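Local coordinates for N utilization substance protein B (Aquifex aeolicus, PDB 3R2C) that binds RNA, probably the boxA sequence of ribosomal RNA operons, and is thought to take part in transcription antitermination, at residues A7-F12 / K112-E117; R82-L87 / I105-L110. All coordinates share one frame; numbering follows the deposited sequence. Where two conformers were deposited one is given.

Contact 1: residues A7-F12 / K112-E117; sequences ARDTAF and KKYADE. With nucleotides of chain E.
Y114, in the last turn of helix 100-114, reaches across to D9 and F12 on helix 3-21 and carries nearly all of the contact. From its CB the side chain leaves with CG anti to the carbonyl carbon (chi1 -60°), which sends the ring out toward helix 3-21. The first ring atom to touch is Y114 CD2, which lies 3.6 Å from F12 CE2. Next along the ring, Y114 CE2 lies 3.9 Å from that same F12 CE2. The two rings are nearly parallel (5°) but displaced, their centroids 5.7 Å apart, so that they meet through CD2 and CE2 of each, the side chains running antiparallel. One face of the tyrosine is covered near its rim by K113 CD. At the tip, Y114 OH donates a 2.8 Å hydrogen bond to D9 OD1, which accepts on its syn lone pair and lies in the ring plane, with the carboxylate turned 32° from the ring. K113 NZ adds a weak bond to the Y114 OH, and a water bridges K113 NZ and D9 OD1, accepting from the lysine at 2.8 Å and donating to the aspartate. The other oxygen, OD2, makes a salt bridge to K36, probably the stronger hold on this carboxylate. A phenylalanine here, lacking the hydroxyl, would probably leave D9 OD1 short of a donor on this side and the carboxylate freer to turn. Beyond the tyrosine, K112 NZ donates to O2 of cytidine C5 of chain E at 2.9 Å, and R8 NH1 donates to O6 of guanosine G1 of chain E at 2.9 Å. The contact thus joins two helices of the all-helical NusB fold just beneath its RNA-binding surface.

Contact 2: residues R82-L87 / I105-L110; sequences RNALRL and IDIVDL. With nucleotides of chain E.
I107 packs onto A84 and L87 where two successive helices of the NusB fold, 79-94 and 100-114, come together in a buried helix-helix interface. The close part is small and largely apolar, though its nearest approach is from a carbonyl oxygen, A84 O, 3.5 Å from I107 CG2. A84 CB touches the same methyl at 3.9 Å. The other branch of the isoleucine ends at I107 CD1, which meets L87 CD2 at 3.8 Å. With CG2 of I107 anti to the backbone N and CG1 anti to the carbonyl carbon (chi1 -67°), CG2 goes to A84, while the CG1 branch carries CD1 on past the same carbonyl to L87. L110 also points toward helix 79-94 but stops short of close contact.

On its far side segment 105-110 faces RNA of chain E, with V108 also touching N124 of helix 117-137, and D109 there remains partly exposed. I105 CG2 rests over the base face of G2, 3.4 Å from its C2, and V108 CG1 lies over the face of C5. D106 presents both carboxylate oxygens to G1, OD1 accepting from N2 and OD2 from N1. D109 reads G2 in the same two-pronged way, yet it is shared: OD2 accepts from G2 N1 at 2.7 Å, whereas OD1 takes both G2 N2 at 3.1 Å and C5 N4 at 2.8 Å.

Contacts 1 and 2, their centres 6 Å apart, share helix 100-114, which meets helix 3-21 in one and helix 79-94 in the other. They join directly through a salt bridge between R8 NH1 and D106 OD2, 2.7 Å long, and through packing of L87 CD2 against R8 O at 3.3 Å and of L110 CD2 against D9 OD1 at 3.3 Å. The salt bridge ties together two side chains that bind one base: R8 takes O6 of G1 while D106 takes its N1 and N2. C5 is likewise divided, K112 of contact 1 holding N3 and O2, the I105 carbonyl O and D109 OD1 of contact 2 accepting from N4.

Contact 1: residues A7-F12 / K112-E117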
loop_
_atom_site.group_PDB
_atom_site.type_symbol
_atom_site.label_atom_id
_atom_site.label_comp_id
_atom_site.label_asym_id
_atom_site.label_seq_id
_atom_site.Cartn_x
_atom_site.Cartn_y
_atom_site.Cartn_z
ATOM N N ALA A 7 13.551 -4.144 -2.480
ATOM C CA ALA A 7 12.973 -4.790 -1.291
ATOM C C ALA A 7 11.933 -3.883 -0.628
ATOM O O ALA A 7 10.915 -4.358 -0.122
ATOM C CB ALA A 7 14.067 -5.142 -0.300
ATOM N N ARG A 8 12.195 -2.580 -0.633
ATOM C CA ARG A 8 11.236 -1.601 -0.116
ATOM C C ARG A 8 9.964 -1.556 -0.965
ATOM O O ARG A 8 8.862 -1.418 -0.431
ATOM C CB ARG A 8 11.886 -0.218 -0.038
ATOM C CG ARG A 8 12.925 -0.154 1.068
ATOM C CD ARG A 8 13.809 1.099 0.984
ATOM N NE ARG A 8 14.913 1.000 1.942
ATOM C CZ ARG A 8 16.197 1.187 1.646
ATOM N NH1 ARG A 8 16.565 1.545 0.410
ATOM N NH2 ARG A 8 17.114 1.043 2.591
ATOM N N ASP A 9 10.103 -1.682 -2.281
ATOM C CA ASP A 9 8.917 -1.775 -3.129
ATOM C C ASP A 9 8.083 -3.028 -2.787
ATOM O O ASP A 9 6.855 -2.960 -2.650
ATOM C CB ASP A 9 9.299 -1.783 -4.611
ATOM C CG ASP A 9 8.089 -2.029 -5.520
ATOM O OD1 ASP A 9 7.307 -1.079 -5.742
ATOM O OD2 ASP A 9 7.903 -3.171 -5.998
ATOM N N THR A 10 8.745 -4.169 -2.629
ATOM C CA THR A 10 8.039 -5.392 -2.238
ATOM C C THR A 10 7.297 -5.204 -0.922
ATOM O O THR A 10 6.115 -5.540 -0.809
ATOM C CB THR A 10 9.023 -6.567 -2.102
ATOM O OG1 THR A 10 9.620 -6.819 -3.380
ATOM C CG2 THR A 10 8.316 -7.820 -1.605
ATOM N N ALA A 11 7.996 -4.671 0.076
ATOM C CA ALA A 11 7.430 -4.506 1.404
ATOM C C ALA A 11 6.255 -3.524 1.364
ATOM O O ALA A 11 5.215 -3.763 1.994
ATOM C CB ALA A 11 8.500 -4.011 2.380
ATOM N N PHE A 12 6.413 -2.426 0.620
ATOM C CA PHE A 12 5.311 -1.471 0.467
ATOM C C PHE A 12 4.064 -2.140 -0.136
ATOM O O PHE A 12 2.939 -1.943 0.352
ATOM C CB PHE A 12 5.706 -0.285 -0.416
ATOM C CG PHE A 12 4.519 0.502 -0.888
ATOM C CD1 PHE A 12 3.946 1.458 -0.069
ATOM C CD2 PHE A 12 3.962 0.264 -2.145
ATOM C CE1 PHE A 12 2.822 2.174 -0.490
ATOM C CE2 PHE A 12 2.853 0.969 -2.572
ATOM C CZ PHE A 12 2.275 1.926 -1.734
ATOM N N LYS A 112 5.608 8.868 -5.115
ATOM C CA LYS A 112 5.490 9.611 -6.356
ATOM C C LYS A 112 5.085 8.693 -7.506
ATOM O O LYS A 112 4.397 9.107 -8.433
ATOM C CB LYS A 112 6.804 10.333 -6.648
ATOM C CG LYS A 112 6.931 11.605 -5.815
ATOM C CD LYS A 112 8.346 12.158 -5.793
ATOM C CE LYS A 112 8.966 12.241 -7.166
ATOM N NZ LYS A 112 10.273 12.960 -7.101
ATOM N N LYS A 113 5.486 7.433 -7.427
ATOM C CA LYS A 113 5.217 6.497 -8.506
ATOM C C LYS A 113 3.766 6.033 -8.509
ATOM O O LYS A 113 3.165 5.916 -9.571
ATOM C CB LYS A 113 6.128 5.281 -8.391
ATOM C CG LYS A 113 5.840 4.174 -9.407
ATOM C CD LYS A 113 6.770 3.001 -9.132
ATOM C CE LYS A 113 6.846 2.026 -10.296
ATOM N NZ LYS A 113 7.530 0.756 -9.882
ATOM N N TYR A 114 3.206 5.753 -7.335
ATOM C CA TYR A 114 1.858 5.200 -7.279
ATOM C C TYR A 114 0.804 6.243 -6.914
ATOM O O TYR A 114 -0.386 5.966 -7.012
ATOM C CB TYR A 114 1.799 4.026 -6.294
ATOM C CG TYR A 114 2.726 2.882 -6.648
ATOM C CD1 TYR A 114 2.602 2.200 -7.864
ATOM C CD2 TYR A 114 3.709 2.464 -5.758
ATOM C CE1 TYR A 114 3.452 1.133 -8.186
ATOM C CE2 TYR A 114 4.555 1.399 -6.066
ATOM C CZ TYR A 114 4.426 0.744 -7.279
ATOM O OH TYR A 114 5.267 -0.307 -7.572
ATOM N N ALA A 115 1.244 7.415 -6.460
ATOM C CA ALA A 115 0.351 8.545 -6.219
ATOM C C ALA A 115 0.890 9.741 -7.024
ATOM O O ALA A 115 1.150 9.595 -8.210
ATOM C CB ALA A 115 0.246 8.862 -4.720
ATOM N N ASP A 116 1.073 10.911 -6.414
ATOM C CA ASP A 116 1.589 12.069 -7.167
ATOM C C ASP A 116 2.619 12.867 -6.367
ATOM O O ASP A 116 3.010 12.452 -5.277
ATOM C CB ASP A 116 0.437 12.971 -7.649
ATOM C CG ASP A 116 -0.488 13.429 -6.518
ATOM O OD1 ASP A 116 -0.075 13.460 -5.336
ATOM O OD2 ASP A 116 -1.655 13.759 -6.822
ATOM N N GLU A 117 3.051 14.005 -6.901
ATOM C CA GLU A 117 4.079 14.808 -6.249
ATOM C C GLU A 117 3.554 15.473 -4.982
ATOM O O GLU A 117 4.301 15.667 -4.027
ATOM C CB GLU A 117 4.606 15.874 -7.213
ATOM C CG GLU A 117 5.220 15.298 -8.473
ATOM C CD GLU A 117 6.718 15.067 -8.350
ATOM O OE1 GLU A 117 7.243 15.087 -7.214
ATOM O OE2 GLU A 117 7.371 14.877 -9.398
ATOM P P C E 5 16.324 16.781 -0.214
ATOM O OP1 C E 5 17.176 17.086 -1.382
ATOM O OP2 C E 5 16.665 17.380 1.095
ATOM O "O5'" C E 5 14.803 17.081 -0.563
ATOM C "C5'" C E 5 14.458 18.089 -1.493
ATOM C "C4'" C E 5 13.091 17.852 -2.076
ATOM O "O4'" C E 5 13.121 16.656 -2.920
ATOM C "C3'" C E 5 11.964 17.634 -1.052
ATOM O "O3'" C E 5 10.794 18.355 -1.463
ATOM C "C2'" C E 5 11.719 16.122 -1.134
ATOM O "O2'" C E 5 10.418 15.715 -0.775
ATOM C "C1'" C E 5 12.006 15.851 -2.607
ATOM N N1 C E 5 12.290 14.420 -2.933
ATOM C C2 C E 5 11.793 13.908 -4.142
ATOM O O2 C E 5 11.215 14.669 -4.921
ATOM N N3 C E 5 11.973 12.609 -4.467
ATOM C C4 C E 5 12.586 11.793 -3.625
ATOM N N4 C E 5 12.714 10.519 -4.010
ATOM C C5 C E 5 13.089 12.263 -2.375
ATOM C C6 C E 5 12.905 13.563 -2.074
ATOM O "O5'" G E 1 25.389 1.973 -5.762
ATOM C "C5'" G E 1 24.742 2.287 -6.990
ATOM C "C4'" G E 1 23.886 3.521 -6.864
ATOM O "O4'" G E 1 22.761 3.237 -5.980
ATOM C "C3'" G E 1 24.576 4.736 -6.255
ATOM O "O3'" G E 1 23.910 5.897 -6.741
ATOM C "C2'" G E 1 24.270 4.542 -4.768
ATOM O "O2'" G E 1 24.419 5.693 -3.962
ATOM C "C1'" G E 1 22.814 4.084 -4.852
ATOM N N9 G E 1 22.324 3.331 -3.699
ATOM C C8 G E 1 22.923 2.472 -2.803
ATOM N N7 G E 1 22.066 1.987 -1.932
ATOM C C5 G E 1 20.846 2.551 -2.284
ATOM C C6 G E 1 19.536 2.433 -1.729
ATOM O O6 G E 1 19.186 1.768 -0.763
ATOM N N1 G E 1 18.587 3.187 -2.416
ATOM C C2 G E 1 18.874 3.975 -3.502
ATOM N N2 G E 1 17.873 4.657 -4.066
ATOM N N3 G E 1 20.081 4.102 -4.015
ATOM C C4 G E 1 21.001 3.374 -3.363
HETATM O O HOH W 1 8.750 0.861 -7.361
#

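Contact 2: residues R82-L87 / I105-L110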
loop_
_atom_site.group_PDB
_atom_site.type_symbol
_atom_site.label_atom_id
_atom_site.label_comp_id
_atom_site.label_asym_id
_atom_site.label_seq_id
_atom_site.Cartn_x
_atom_site.Cartn_y
_atom_site.Cartn_z
ATOM N N ARG A 82 -0.201 6.243 3.759
ATOM C CA ARG A 82 -0.190 5.642 5.087
ATOM C C ARG A 82 0.775 4.462 5.112
ATOM O O ARG A 82 1.537 4.299 6.043
ATOM C CB ARG A 82 -1.602 5.227 5.529
ATOM C CG ARG A 82 -1.663 4.342 6.780
ATOM C CD ARG A 82 -3.129 4.122 7.256
ATOM N NE ARG A 82 -3.955 3.605 6.167
ATOM C CZ ARG A 82 -4.841 4.317 5.476
ATOM N NH1 ARG A 82 -5.088 5.588 5.785
ATOM N NH2 ARG A 82 -5.503 3.745 4.477
ATOM N N ASN A 83 0.782 3.658 4.067
ATOM C CA ASN A 83 1.660 2.492 4.069
ATOM C C ASN A 83 3.116 2.796 3.720
ATOM O O ASN A 83 4.035 2.125 4.207
ATOM C CB ASN A 83 1.021 1.401 3.218
ATOM C CG ASN A 83 -0.246 0.898 3.866
ATOM O OD1 ASN A 83 -0.172 0.286 4.910
ATOM N ND2 ASN A 83 -1.403 1.216 3.301
ATOM N N ALA A 84 3.338 3.852 2.948
ATOM C CA ALA A 84 4.700 4.308 2.708
ATOM C C ALA A 84 5.288 4.877 4.001
ATOM O O ALA A 84 6.473 4.674 4.289
ATOM C CB ALA A 84 4.745 5.348 1.583
ATOM N N LEU A 85 4.465 5.589 4.776
ATOM C CA LEU A 85 4.891 6.106 6.075
ATOM C C LEU A 85 5.142 4.971 7.067
ATOM O O LEU A 85 6.080 5.026 7.845
ATOM C CB LEU A 85 3.864 7.101 6.658
ATOM C CG LEU A 85 3.966 8.517 6.053
ATOM C CD1 LEU A 85 2.739 9.375 6.390
ATOM C CD2 LEU A 85 5.249 9.205 6.505
ATOM N N ARG A 86 4.313 3.939 7.045
ATOM C CA ARG A 86 4.513 2.842 7.978
ATOM C C ARG A 86 5.853 2.182 7.688
ATOM O O ARG A 86 6.601 1.824 8.599
ATOM C CB ARG A 86 3.389 1.816 7.857
ATOM C CG ARG A 86 2.095 2.226 8.577
ATOM C CD ARG A 86 0.872 1.483 8.002
ATOM N NE ARG A 86 -0.264 1.548 8.915
ATOM C CZ ARG A 86 -1.498 1.160 8.621
ATOM N NH1 ARG A 86 -1.799 0.694 7.413
ATOM N NH2 ARG A 86 -2.437 1.241 9.544
ATOM N N LEU A 87 6.148 2.025 6.408
ATOM C CA LEU A 87 7.380 1.378 6.001
ATOM C C LEU A 87 8.583 2.247 6.379
ATOM O O LEU A 87 9.596 1.743 6.884
ATOM C CB LEU A 87 7.345 1.114 4.492
ATOM C CG LEU A 87 8.605 0.476 3.901
ATOM C CD1 LEU A 87 8.895 -0.864 4.572
ATOM C CD2 LEU A 87 8.454 0.312 2.379
ATOM N N ILE A 105 14.683 8.627 0.191
ATOM C CA ILE A 105 14.636 8.726 -1.252
ATOM C C ILE A 105 13.736 7.635 -1.839
ATOM O O ILE A 105 12.867 7.927 -2.657
ATOM C CB ILE A 105 16.041 8.650 -1.868
ATOM C CG1 ILE A 105 16.740 10.003 -1.724
ATOM C CG2 ILE A 105 15.968 8.252 -3.354
ATOM C CD1 ILE A 105 18.236 9.925 -1.887
ATOM N N ASP A 106 13.928 6.388 -1.415
ATOM C CA ASP A 106 13.112 5.288 -1.944
ATOM C C ASP A 106 11.633 5.367 -1.513
ATOM O O ASP A 106 10.746 5.026 -2.299
ATOM C CB ASP A 106 13.728 3.939 -1.560
ATOM C CG ASP A 106 15.007 3.650 -2.347
ATOM O OD1 ASP A 106 15.209 4.286 -3.408
ATOM O OD2 ASP A 106 15.798 2.787 -1.916
ATOM N N ILE A 107 11.362 5.835 -0.295
ATOM C CA ILE A 107 9.970 5.920 0.188
ATOM C C ILE A 107 9.210 6.953 -0.641
ATOM O O ILE A 107 8.109 6.690 -1.103
ATOM C CB ILE A 107 9.860 6.322 1.676
ATOM C CG1 ILE A 107 10.407 5.230 2.595
ATOM C CG2 ILE A 107 8.408 6.627 2.054
ATOM C CD1 ILE A 107 9.738 3.892 2.441
ATOM N N VAL A 108 9.811 8.130 -0.822
ATOM C CA VAL A 108 9.190 9.203 -1.583
ATOM C C VAL A 108 9.082 8.841 -3.080
ATOM O O VAL A 108 8.093 9.185 -3.730
ATOM C CB VAL A 108 9.951 10.551 -1.342
ATOM C CG1 VAL A 108 9.414 11.675 -2.231
ATOM C CG2 VAL A 108 9.851 10.946 0.139
ATOM N N ASP A 109 10.069 8.126 -3.621
ATOM C CA ASP A 109 9.965 7.619 -4.997
ATOM C C ASP A 109 8.717 6.746 -5.154
ATOM O O ASP A 109 8.010 6.840 -6.162
ATOM C CB ASP A 109 11.172 6.759 -5.396
ATOM C CG ASP A 109 12.309 7.561 -6.019
ATOM O OD1 ASP A 109 12.204 8.794 -6.162
ATOM O OD2 ASP A 109 13.318 6.930 -6.397
ATOM N N LEU A 110 8.472 5.870 -4.180
ATOM C CA LEU A 110 7.317 4.977 -4.245
ATOM C C LEU A 110 6.029 5.779 -4.216
ATOM O O LEU A 110 5.068 5.470 -4.931
ATOM C CB LEU A 110 7.308 4.014 -3.052
ATOM C CG LEU A 110 8.290 2.849 -3.130
ATOM C CD1 LEU A 110 8.553 2.308 -1.727
ATOM C CD2 LEU A 110 7.776 1.752 -4.044
ATOM P P C E 5 16.324 16.781 -0.214
ATOM O OP1 C E 5 17.176 17.086 -1.382
ATOM O OP2 C E 5 16.665 17.380 1.095
ATOM O "O5'" C E 5 14.803 17.081 -0.563
ATOM C "C5'" C E 5 14.458 18.089 -1.493
ATOM C "C4'" C E 5 13.091 17.852 -2.076
ATOM O "O4'" C E 5 13.121 16.656 -2.920
ATOM C "C3'" C E 5 11.964 17.634 -1.052
ATOM O "O3'" C E 5 10.794 18.355 -1.463
ATOM C "C2'" C E 5 11.719 16.122 -1.134
ATOM O "O2'" C E 5 10.418 15.715 -0.775
ATOM C "C1'" C E 5 12.006 15.851 -2.607
ATOM N N1 C E 5 12.290 14.420 -2.933
ATOM C C2 C E 5 11.793 13.908 -4.142
ATOM O O2 C E 5 11.215 14.669 -4.921
ATOM N N3 C E 5 11.973 12.609 -4.467
ATOM C C4 C E 5 12.586 11.793 -3.625
ATOM N N4 C E 5 12.714 10.519 -4.010
ATOM C C5 C E 5 13.089 12.263 -2.375
ATOM C C6 C E 5 12.905 13.563 -2.074
ATOM P P G E 2 24.704 7.238 -7.128
ATOM O OP1 G E 2 24.616 7.385 -8.572
ATOM O OP2 G E 2 26.042 7.170 -6.485
ATOM O "O5'" G E 2 23.816 8.350 -6.423
ATOM C "C5'" G E 2 23.970 9.730 -6.709
ATOM C "C4'" G E 2 22.705 10.488 -6.373
ATOM O "O4'" G E 2 21.647 10.111 -7.295
ATOM C "C3'" G E 2 22.100 10.196 -4.999
ATOM O "O3'" G E 2 22.740 10.899 -3.950
ATOM C "C2'" G E 2 20.640 10.588 -5.185
ATOM O "O2'" G E 2 20.469 11.992 -5.067
ATOM C "C1'" G E 2 20.391 10.179 -6.643
ATOM N N9 G E 2 19.724 8.863 -6.749
ATOM C C8 G E 2 20.307 7.628 -6.844
ATOM N N7 G E 2 19.431 6.662 -6.896
ATOM C C5 G E 2 18.199 7.294 -6.824
ATOM C C6 G E 2 16.885 6.753 -6.836
ATOM O O6 G E 2 16.550 5.559 -6.925
ATOM N N1 G E 2 15.916 7.749 -6.754
ATOM C C2 G E 2 16.186 9.091 -6.648
ATOM N N2 G E 2 15.118 9.888 -6.584
ATOM N N3 G E 2 17.411 9.608 -6.630
ATOM C C4 G E 2 18.363 8.656 -6.724
ATOM O "O5'" G E 1 25.389 1.973 -5.762
ATOM C "C5'" G E 1 24.742 2.287 -6.990
ATOM C "C4'" G E 1 23.886 3.521 -6.864
ATOM O "O4'" G E 1 22.761 3.237 -5.980
ATOM C "C3'" G E 1 24.576 4.736 -6.255
ATOM O "O3'" G E 1 23.910 5.897 -6.741
ATOM C "C2'" G E 1 24.270 4.542 -4.768
ATOM O "O2'" G E 1 24.419 5.693 -3.962
ATOM C "C1'" G E 1 22.814 4.084 -4.852
ATOM N N9 G E 1 22.324 3.331 -3.699
ATOM C C8 G E 1 22.923 2.472 -2.803
ATOM N N7 G E 1 22.066 1.987 -1.932
ATOM C C5 G E 1 20.846 2.551 -2.284
ATOM C C6 G E 1 19.536 2.433 -1.729
ATOM O O6 G E 1 19.186 1.768 -0.763
ATOM N N1 G E 1 18.587 3.187 -2.416
ATOM C C2 G E 1 18.874 3.975 -3.502
ATOM N N2 G E 1 17.873 4.657 -4.066
ATOM N N3 G E 1 20.081 4.102 -4.015
ATOM C C4 G E 1 21.001 3.374 -3.363
#